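Local coordinates for probable oxidoreductase protein (Rhizobium etli, PDB 4FB5), which is a probable oxidoreductase of the GFO/IDH/MocA family, likely to bind a nicotinamide dinucleotide through its Rossmann-fold domain, at residues Thr49-Val54 with Asp330-Ala335; Val228-Val233 with Ala381-Glu386. All blocks are in the same frame, centred on the assembly; numbering follows the deposited sequence.

Contact 1. Residues Thr49-Val54 with Asp330-Ala335; sequences TVFGDV and DRFIPA
The F332 ring carries V50 CG1 over the centre of one face, a CH-pi contact 3.6 Å from methyl to centroid. The R331 guanidinium, by contrast, has the F51 carbonyl and G52 N at its edge, close to its plane, and V50 O over a face. Both groups come from the short helix 329-332 and meet the C-terminal end of helix 47-51, which belongs to the Rossmann-type, probably nucleotide-binding, part of the chain. V50 reaches F332 because CG1 stands anti to its backbone N (chi1 180°). The main polar link is a hydrogen bond from R331 NH2 to F51 O, 2.6 Å long; NE adds a weak second one to the same oxygen at 3.1 Å. NH2 lies well above the carbonyl plane, off the lone pairs. Helical geometry ends at G52, which has positive phi. The R331 guanidinium lies at this C-terminal end, where its charge would probably interact favourably with the helix dipole. The F51 ring meets the arginine's aliphatic part obliquely, CD1 lying 4.2 Å from R331 CG, and also touches R351 on helix 344-358. F332 packs on I348 of that helix, while K38 of the second subunit donates hydrogen bonds to V50 O and R331 O. Bends at chi2 and chi3 of R331 fold the chain back, bringing NE and NH2 to the single oxygen of F51.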
ATOM      1  N   THR A  49      -0.288  20.629 -28.962  1.00 51.49           N
ATOM      2  CA  THR A  49      -0.614  21.407 -27.747  1.00 52.40           C
ATOM      3  C   THR A  49       0.157  20.993 -26.478  1.00 52.94           C
ATOM      4  O   THR A  49       0.627  21.844 -25.735  1.00 53.64           O
ATOM      5  CB  THR A  49      -2.080  21.408 -27.410  1.00 52.50           C
ATOM      6  OG1 THR A  49      -2.847  21.717 -28.584  1.00 53.02           O
ATOM      7  CG2 THR A  49      -2.328  22.460 -26.353  1.00 51.64           C
ATOM      8  N   VAL A  50       0.302  19.692 -26.245  1.00 53.51           N
ATOM      9  CA  VAL A  50       1.123  19.194 -25.151  1.00 53.37           C
ATOM     10  C   VAL A  50       2.612  19.533 -25.316  1.00 54.51           C
ATOM     11  O   VAL A  50       3.222  20.141 -24.424  1.00 54.95           O
ATOM     12  CB  VAL A  50       1.002  17.667 -25.020  1.00 53.19           C
ATOM     13  CG1 VAL A  50       1.884  17.163 -23.866  1.00 51.69           C
ATOM     14  CG2 VAL A  50      -0.413  17.294 -24.808  1.00 50.98           C
ATOM     15  N   PHE A  51       3.192  19.105 -26.435  1.00 54.82           N
ATOM     16  CA  PHE A  51       4.622  19.169 -26.613  1.00 56.05           C
ATOM     17  C   PHE A  51       5.131  20.511 -27.135  1.00 58.09           C
ATOM     18  O   PHE A  51       6.167  20.983 -26.661  1.00 58.72           O
ATOM     19  CB  PHE A  51       5.111  18.021 -27.502  1.00 55.67           C
ATOM     20  CG  PHE A  51       5.399  16.755 -26.753  1.00 54.58           C
ATOM     21  CD1 PHE A  51       6.597  16.585 -26.079  1.00 53.70           C
ATOM     22  CD2 PHE A  51       4.459  15.738 -26.687  1.00 53.14           C
ATOM     23  CE1 PHE A  51       6.856  15.401 -25.364  1.00 52.96           C
ATOM     24  CE2 PHE A  51       4.717  14.565 -25.979  1.00 50.64           C
ATOM     25  CZ  PHE A  51       5.914  14.402 -25.321  1.00 49.72           C
ATOM     26  N   GLY A  52       4.445  21.115 -28.113  1.00 59.78           N
ATOM     27  CA  GLY A  52       4.772  22.488 -28.555  1.00 61.71           C
ATOM     28  C   GLY A  52       5.861  22.664 -29.625  1.00 63.19           C
ATOM     29  O   GLY A  52       5.912  23.675 -30.313  1.00 63.13           O
ATOM     30  N   ASP A  53       6.725  21.667 -29.771  1.00 64.60           N
ATOM     31  CA  ASP A  53       7.898  21.756 -30.634  1.00 65.32           C
ATOM     32  C   ASP A  53       7.681  21.068 -31.967  1.00 65.70           C
ATOM     33  O   ASP A  53       8.648  20.694 -32.642  1.00 65.81           O
ATOM     34  CB  ASP A  53       9.126  21.150 -29.934  1.00 65.87           C
ATOM     35  CG  ASP A  53       8.832  19.777 -29.289  1.00 67.73           C
ATOM     36  OD1 ASP A  53       9.672  18.847 -29.366  1.00 69.05           O
ATOM     37  OD2 ASP A  53       7.746  19.634 -28.685  1.00 69.61           O
ATOM     38  N   VAL A  54       6.425  20.894 -32.365  1.00 65.98           N
ATOM     39  CA  VAL A  54       6.167  20.391 -33.710  1.00 66.43           C
ATOM     40  C   VAL A  54       4.956  20.947 -34.415  1.00 66.71           C
ATOM     41  O   VAL A  54       4.273  21.815 -33.904  1.00 66.85           O
ATOM     42  CB  VAL A  54       6.159  18.853 -33.820  1.00 66.86           C
ATOM     43  CG1 VAL A  54       7.498  18.376 -34.443  1.00 67.11           C
ATOM     44  CG2 VAL A  54       5.778  18.170 -32.476  1.00 65.72           C
ATOM     45  N   ASP A 330       6.871  16.866 -17.455  1.00 42.62           N
ATOM     46  CA  ASP A 330       6.778  18.329 -17.381  1.00 44.23           C
ATOM     47  C   ASP A 330       5.914  18.902 -18.504  1.00 44.17           C
ATOM     48  O   ASP A 330       5.179  19.867 -18.324  1.00 44.01           O
ATOM     49  CB  ASP A 330       8.169  18.980 -17.396  1.00 43.94           C
ATOM     50  CG  ASP A 330       8.894  18.752 -18.693  1.00 45.13           C
ATOM     51  OD1 ASP A 330       8.866  17.642 -19.240  1.00 44.28           O
ATOM     52  OD2 ASP A 330       9.514  19.699 -19.180  1.00 52.25           O
ATOM     53  N   ARG A 331       5.953  18.299 -19.669  1.00 44.21           N
ATOM     54  CA  ARG A 331       5.077  18.837 -20.666  1.00 45.53           C
ATOM     55  C   ARG A 331       3.559  18.634 -20.354  1.00 44.71           C
ATOM     56  O   ARG A 331       2.714  19.338 -20.897  1.00 45.53           O
ATOM     57  CB  ARG A 331       5.490  18.368 -22.062  1.00 46.71           C
ATOM     58  CG  ARG A 331       7.007  18.484 -22.370  1.00 50.61           C
ATOM     59  CD  ARG A 331       7.530  19.914 -22.570  1.00 55.42           C
ATOM     60  NE  ARG A 331       6.812  20.606 -23.640  1.00 60.87           N
ATOM     61  CZ  ARG A 331       6.194  21.778 -23.488  1.00 62.35           C
ATOM     62  NH1 ARG A 331       6.240  22.410 -22.315  1.00 63.56           N
ATOM     63  NH2 ARG A 331       5.540  22.325 -24.504  1.00 59.86           N
ATOM     64  N   PHE A 332       3.205  17.721 -19.453  1.00 43.41           N
ATOM     65  CA  PHE A 332       1.781  17.526 -19.127  1.00 41.62           C
ATOM     66  C   PHE A 332       1.286  18.309 -17.937  1.00 40.83           C
ATOM     67  O   PHE A 332       0.160  18.794 -17.941  1.00 40.62           O
ATOM     68  CB  PHE A 332       1.412  16.047 -18.958  1.00 41.22           C
ATOM     69  CG  PHE A 332       1.598  15.243 -20.192  1.00 38.72           C
ATOM     70  CD1 PHE A 332       2.870  14.819 -20.575  1.00 39.20           C
ATOM     71  CD2 PHE A 332       0.526  14.935 -20.991  1.00 37.83           C
ATOM     72  CE1 PHE A 332       3.069  14.078 -21.759  1.00 36.69           C
ATOM     73  CE2 PHE A 332       0.692  14.208 -22.174  1.00 37.25           C
ATOM     74  CZ  PHE A 332       1.967  13.767 -22.555  1.00 37.60           C
ATOM     75  N   ILE A 333       2.110  18.412 -16.911  1.00 40.11           N
ATOM     76  CA  ILE A 333       1.678  19.053 -15.677  1.00 39.78           C
ATOM     77  C   ILE A 333       2.857  19.694 -14.939  1.00 40.47           C
ATOM     78  O   ILE A 333       3.909  19.104 -14.785  1.00 41.07           O
ATOM     79  CB  ILE A 333       1.038  18.037 -14.710  1.00 39.12           C
ATOM     80  CG1 ILE A 333       0.252  16.955 -15.453  1.00 36.56           C
ATOM     81  CG2 ILE A 333       0.190  18.760 -13.647  1.00 39.39           C
ATOM     82  CD1 ILE A 333      -0.162  15.821 -14.564  1.00 34.20           C
ATOM     83  N   PRO A 334       2.688  20.906 -14.450  1.00 41.26           N
ATOM     84  CA  PRO A 334       3.860  21.409 -13.726  1.00 41.86           C
ATOM     85  C   PRO A 334       3.903  21.096 -12.217  1.00 41.78           C
ATOM     86  O   PRO A 334       4.711  21.683 -11.521  1.00 41.81           O
ATOM     87  CB  PRO A 334       3.706  22.925 -13.896  1.00 42.32           C
ATOM     88  CG  PRO A 334       2.175  23.098 -13.845  1.00 40.58           C
ATOM     89  CD  PRO A 334       1.575  21.874 -14.468  1.00 40.76           C
ATOM     90  N   ALA A 335       3.019  20.241 -11.706  1.00 41.58           N
ATOM     91  CA  ALA A 335       3.062  19.861 -10.288  1.00 41.28           C
ATOM     92  C   ALA A 335       3.320  18.367 -10.125  1.00 41.01           C
ATOM     93  O   ALA A 335       2.739  17.567 -10.849  1.00 41.01           O
ATOM     94  CB  ALA A 335       1.770  20.251  -9.600  1.00 41.49           C
TER

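Contact 2. Residues Val228-Val233 with Ala381-Glu386; sequences VITDMV and AQSFHE
Helix-on-sheet packing near the C-terminus joins helix 381-385 to strand 228-233, their axes 6.4 Å apart at closest approach and crossing at -68°; S383 and F384 touch the strand most. S383 OG accepts a hydrogen bond from T230 N at 3.0 Å. With OG anti to its own backbone N (chi1 171°), the serine extends toward the strand edge, where its hydroxyl also has the carbonyls of V228 and R388 as weak, alternative partners. The strand belongs to the large mixed sheet of the GFO/IDH/MocA C-terminal domain; V228 is bonded there to I390 of the short edge strand, and the serine serves T230 farther along that same edge. T230 OG1 turns to M380 O. The F384 ring receives selenomethionine M232 CB over the centre of one face, 3.8 Å from the centroid, with SE at an oblique 4.8 Å in a Met-aromatic contact. T230 O sits at the ring edge, 3.5 Å from CD1, and H252 meets the ring edge-to-face. Replacing the F384 ring by an alanine is likely to leave M232 CB and the H252 ring without their aromatic partner and to open a gap between helix and strand. D231 OD1, 3.7 Å from F384 CE1, is salt-bridged to R260 of the third subunit.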
ATOM      1  N   VAL A 228      14.983 -19.245 -23.452  1.00 37.42           N
ATOM      2  CA  VAL A 228      13.674 -19.240 -22.803  1.00 35.80           C
ATOM      3  C   VAL A 228      13.234 -20.659 -22.528  1.00 36.37           C
ATOM      4  O   VAL A 228      13.599 -21.550 -23.270  1.00 35.97           O
ATOM      5  CB  VAL A 228      12.558 -18.515 -23.631  1.00 35.43           C
ATOM      6  CG1 VAL A 228      12.941 -17.052 -23.922  1.00 34.17           C
ATOM      7  CG2 VAL A 228      12.192 -19.262 -24.927  1.00 34.40           C
ATOM      8  N   ILE A 229      12.497 -20.888 -21.441  1.00 36.14           N
ATOM      9  CA  ILE A 229      11.725 -22.105 -21.343  1.00 36.45           C
ATOM     10  C   ILE A 229      10.367 -21.842 -20.660  1.00 37.60           C
ATOM     11  O   ILE A 229      10.313 -21.273 -19.560  1.00 37.78           O
ATOM     12  CB  ILE A 229      12.433 -23.253 -20.676  1.00 35.66           C
ATOM     13  CG1 ILE A 229      11.451 -24.425 -20.602  1.00 36.30           C
ATOM     14  CG2 ILE A 229      12.813 -22.895 -19.243  1.00 37.37           C
ATOM     15  CD1 ILE A 229      12.034 -25.811 -20.572  1.00 37.70           C
ATOM     16  N   THR A 230       9.300 -22.347 -21.289  1.00 37.62           N
ATOM     17  CA  THR A 230       7.966 -21.918 -21.034  1.00 37.92           C
ATOM     18  C   THR A 230       7.045 -23.004 -20.492  1.00 38.40           C
ATOM     19  O   THR A 230       7.054 -24.107 -20.986  1.00 38.85           O
ATOM     20  CB  THR A 230       7.435 -21.426 -22.330  1.00 37.76           C
ATOM     21  OG1 THR A 230       8.302 -20.381 -22.789  1.00 39.11           O
ATOM     22  CG2 THR A 230       6.041 -20.887 -22.175  1.00 38.16           C
ATOM     23  N   ASP A 231       6.272 -22.683 -19.457  1.00 38.77           N
ATOM     24  CA  ASP A 231       5.128 -23.489 -19.039  1.00 39.43           C
ATOM     25  C   ASP A 231       3.888 -22.669 -19.388  1.00 39.73           C
ATOM     26  O   ASP A 231       3.902 -21.442 -19.266  1.00 39.52           O
ATOM     27  CB  ASP A 231       5.163 -23.827 -17.543  1.00 38.96           C
ATOM     28  CG  ASP A 231       4.166 -24.920 -17.184  1.00 41.91           C
ATOM     29  OD1 ASP A 231       3.557 -25.465 -18.140  1.00 46.47           O
ATOM     30  OD2 ASP A 231       3.959 -25.247 -15.985  1.00 42.64           O
HETATM   31  N   MSE A 232       2.842 -23.325 -19.882  1.00 40.29           N
HETATM   32  CA  MSE A 232       1.656 -22.587 -20.372  1.00 40.66           C
HETATM   33  C   MSE A 232       0.405 -23.163 -19.816  1.00 39.37           C
HETATM   34  O   MSE A 232       0.350 -24.371 -19.630  1.00 38.32           O
HETATM   35  CB  MSE A 232       1.585 -22.574 -21.883  1.00 41.13           C
HETATM   36  CG  MSE A 232       2.185 -21.337 -22.364  1.00 47.28           C
HETATM   37 SE   MSE A 232       2.304 -21.339 -24.245  1.00 66.70          SE
HETATM   38  CE  MSE A 232       1.913 -19.500 -24.700  1.00 62.65           C
ATOM     39  N   VAL A 233      -0.579 -22.309 -19.512  1.00 38.07           N
ATOM     40  CA  VAL A 233      -1.856 -22.808 -18.969  1.00 36.69           C
ATOM     41  C   VAL A 233      -3.084 -22.539 -19.869  1.00 35.66           C
ATOM     42  O   VAL A 233      -3.328 -21.402 -20.241  1.00 34.97           O
ATOM     43  CB  VAL A 233      -2.131 -22.273 -17.519  1.00 37.25           C
ATOM     44  CG1 VAL A 233      -3.192 -23.110 -16.803  1.00 37.64           C
ATOM     45  CG2 VAL A 233      -0.881 -22.255 -16.684  1.00 36.65           C
ATOM     46  N   ALA A 381       6.645 -20.297 -27.376  1.00 38.91           N
ATOM     47  CA  ALA A 381       5.658 -21.313 -27.679  1.00 38.96           C
ATOM     48  C   ALA A 381       6.344 -22.663 -28.016  1.00 39.72           C
ATOM     49  O   ALA A 381       6.001 -23.767 -27.476  1.00 39.15           O
ATOM     50  CB  ALA A 381       4.804 -20.866 -28.792  1.00 37.70           C
ATOM     51  N   GLN A 382       7.345 -22.573 -28.880  1.00 40.03           N
ATOM     52  CA  GLN A 382       8.032 -23.764 -29.286  1.00 41.08           C
ATOM     53  C   GLN A 382       8.563 -24.355 -28.006  1.00 40.86           C
ATOM     54  O   GLN A 382       8.348 -25.549 -27.677  1.00 41.32           O
ATOM     55  CB  GLN A 382       9.167 -23.422 -30.247  1.00 42.12           C
ATOM     56  CG  GLN A 382       9.924 -24.652 -30.652  1.00 45.06           C
ATOM     57  CD  GLN A 382      11.070 -24.394 -31.648  1.00 49.14           C
ATOM     58  OE1 GLN A 382      11.622 -23.283 -31.741  1.00 45.73           O
ATOM     59  NE2 GLN A 382      11.467 -25.468 -32.357  1.00 48.60           N
ATOM     60  N   SER A 383       9.212 -23.487 -27.244  1.00 39.46           N
ATOM     61  CA  SER A 383       9.760 -23.895 -26.005  1.00 38.53           C
ATOM     62  C   SER A 383       8.828 -24.775 -25.196  1.00 38.38           C
ATOM     63  O   SER A 383       9.312 -25.600 -24.419  1.00 39.92           O
ATOM     64  CB  SER A 383      10.167 -22.663 -25.234  1.00 38.84           C
ATOM     65  OG  SER A 383      10.532 -23.016 -23.927  1.00 39.29           O
ATOM     66  N   PHE A 384       7.510 -24.627 -25.355  1.00 37.93           N
ATOM     67  CA  PHE A 384       6.550 -25.303 -24.466  1.00 37.70           C
ATOM     68  C   PHE A 384       6.125 -26.591 -25.066  1.00 39.11           C
ATOM     69  O   PHE A 384       5.971 -27.622 -24.394  1.00 39.47           O
ATOM     70  CB  PHE A 384       5.289 -24.445 -24.247  1.00 37.93           C
ATOM     71  CG  PHE A 384       4.138 -25.194 -23.609  1.00 32.58           C
ATOM     72  CD1 PHE A 384       4.196 -25.581 -22.288  1.00 31.31           C
ATOM     73  CD2 PHE A 384       3.018 -25.533 -24.344  1.00 28.95           C
ATOM     74  CE1 PHE A 384       3.136 -26.283 -21.684  1.00 30.72           C
ATOM     75  CE2 PHE A 384       1.964 -26.248 -23.759  1.00 28.01           C
ATOM     76  CZ  PHE A 384       2.024 -26.631 -22.433  1.00 27.60           C
ATOM     77  N   HIS A 385       5.873 -26.523 -26.359  1.00 40.88           N
ATOM     78  CA  HIS A 385       5.482 -27.720 -27.098  1.00 41.99           C
ATOM     79  C   HIS A 385       6.603 -28.771 -27.184  1.00 42.28           C
ATOM     80  O   HIS A 385       6.351 -29.978 -27.035  1.00 41.91           O
ATOM     81  CB  HIS A 385       4.910 -27.309 -28.441  1.00 41.72           C
ATOM     82  CG  HIS A 385       3.557 -26.690 -28.303  1.00 43.75           C
ATOM     83  ND1 HIS A 385       2.481 -27.374 -27.758  1.00 44.80           N
ATOM     84  CD2 HIS A 385       3.113 -25.441 -28.588  1.00 44.61           C
ATOM     85  CE1 HIS A 385       1.429 -26.571 -27.730  1.00 47.46           C
ATOM     86  NE2 HIS A 385       1.785 -25.392 -28.225  1.00 46.56           N
ATOM     87  N   GLU A 386       7.844 -28.299 -27.333  1.00 42.84           N
ATOM     88  CA  GLU A 386       9.011 -29.194 -27.329  1.00 42.99           C
ATOM     89  C   GLU A 386       9.553 -29.488 -25.924  1.00 43.23           C
ATOM     90  O   GLU A 386      10.532 -30.200 -25.796  1.00 43.46           O
ATOM     91  CB  GLU A 386      10.108 -28.663 -28.257  1.00 42.46           C
ATOM     92  CG  GLU A 386       9.777 -28.868 -29.729  1.00 43.22           C
ATOM     93  CD  GLU A 386      10.638 -28.027 -30.642  1.00 50.52           C
ATOM     94  OE1 GLU A 386      11.828 -27.758 -30.281  1.00 51.25           O
ATOM     95  OE2 GLU A 386      10.125 -27.613 -31.722  1.00 51.36           O
TER

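Contacts 1 and 2 join different parts of one chain at well-separated places. Their centres are 44 Å apart, their nearest atoms about 32 Å, and they lie on opposite sides of the chain's centre. Their segments alternate along the sequence: 228-233 falls between the two halves of contact 1, and 381-386 follows them. Contact 1 joins the Rossmann part to a later helix beside the second subunit; contact 2 packs the last long helix, 367-385, against strand 225-233 of the C-terminal sheet, beside the third. K38 of the second subunit directly follows the final glycine of a probable dinucleotide-binding GxGxxG pattern, so contact 1 neighbours that subunit's presumed cofactor region.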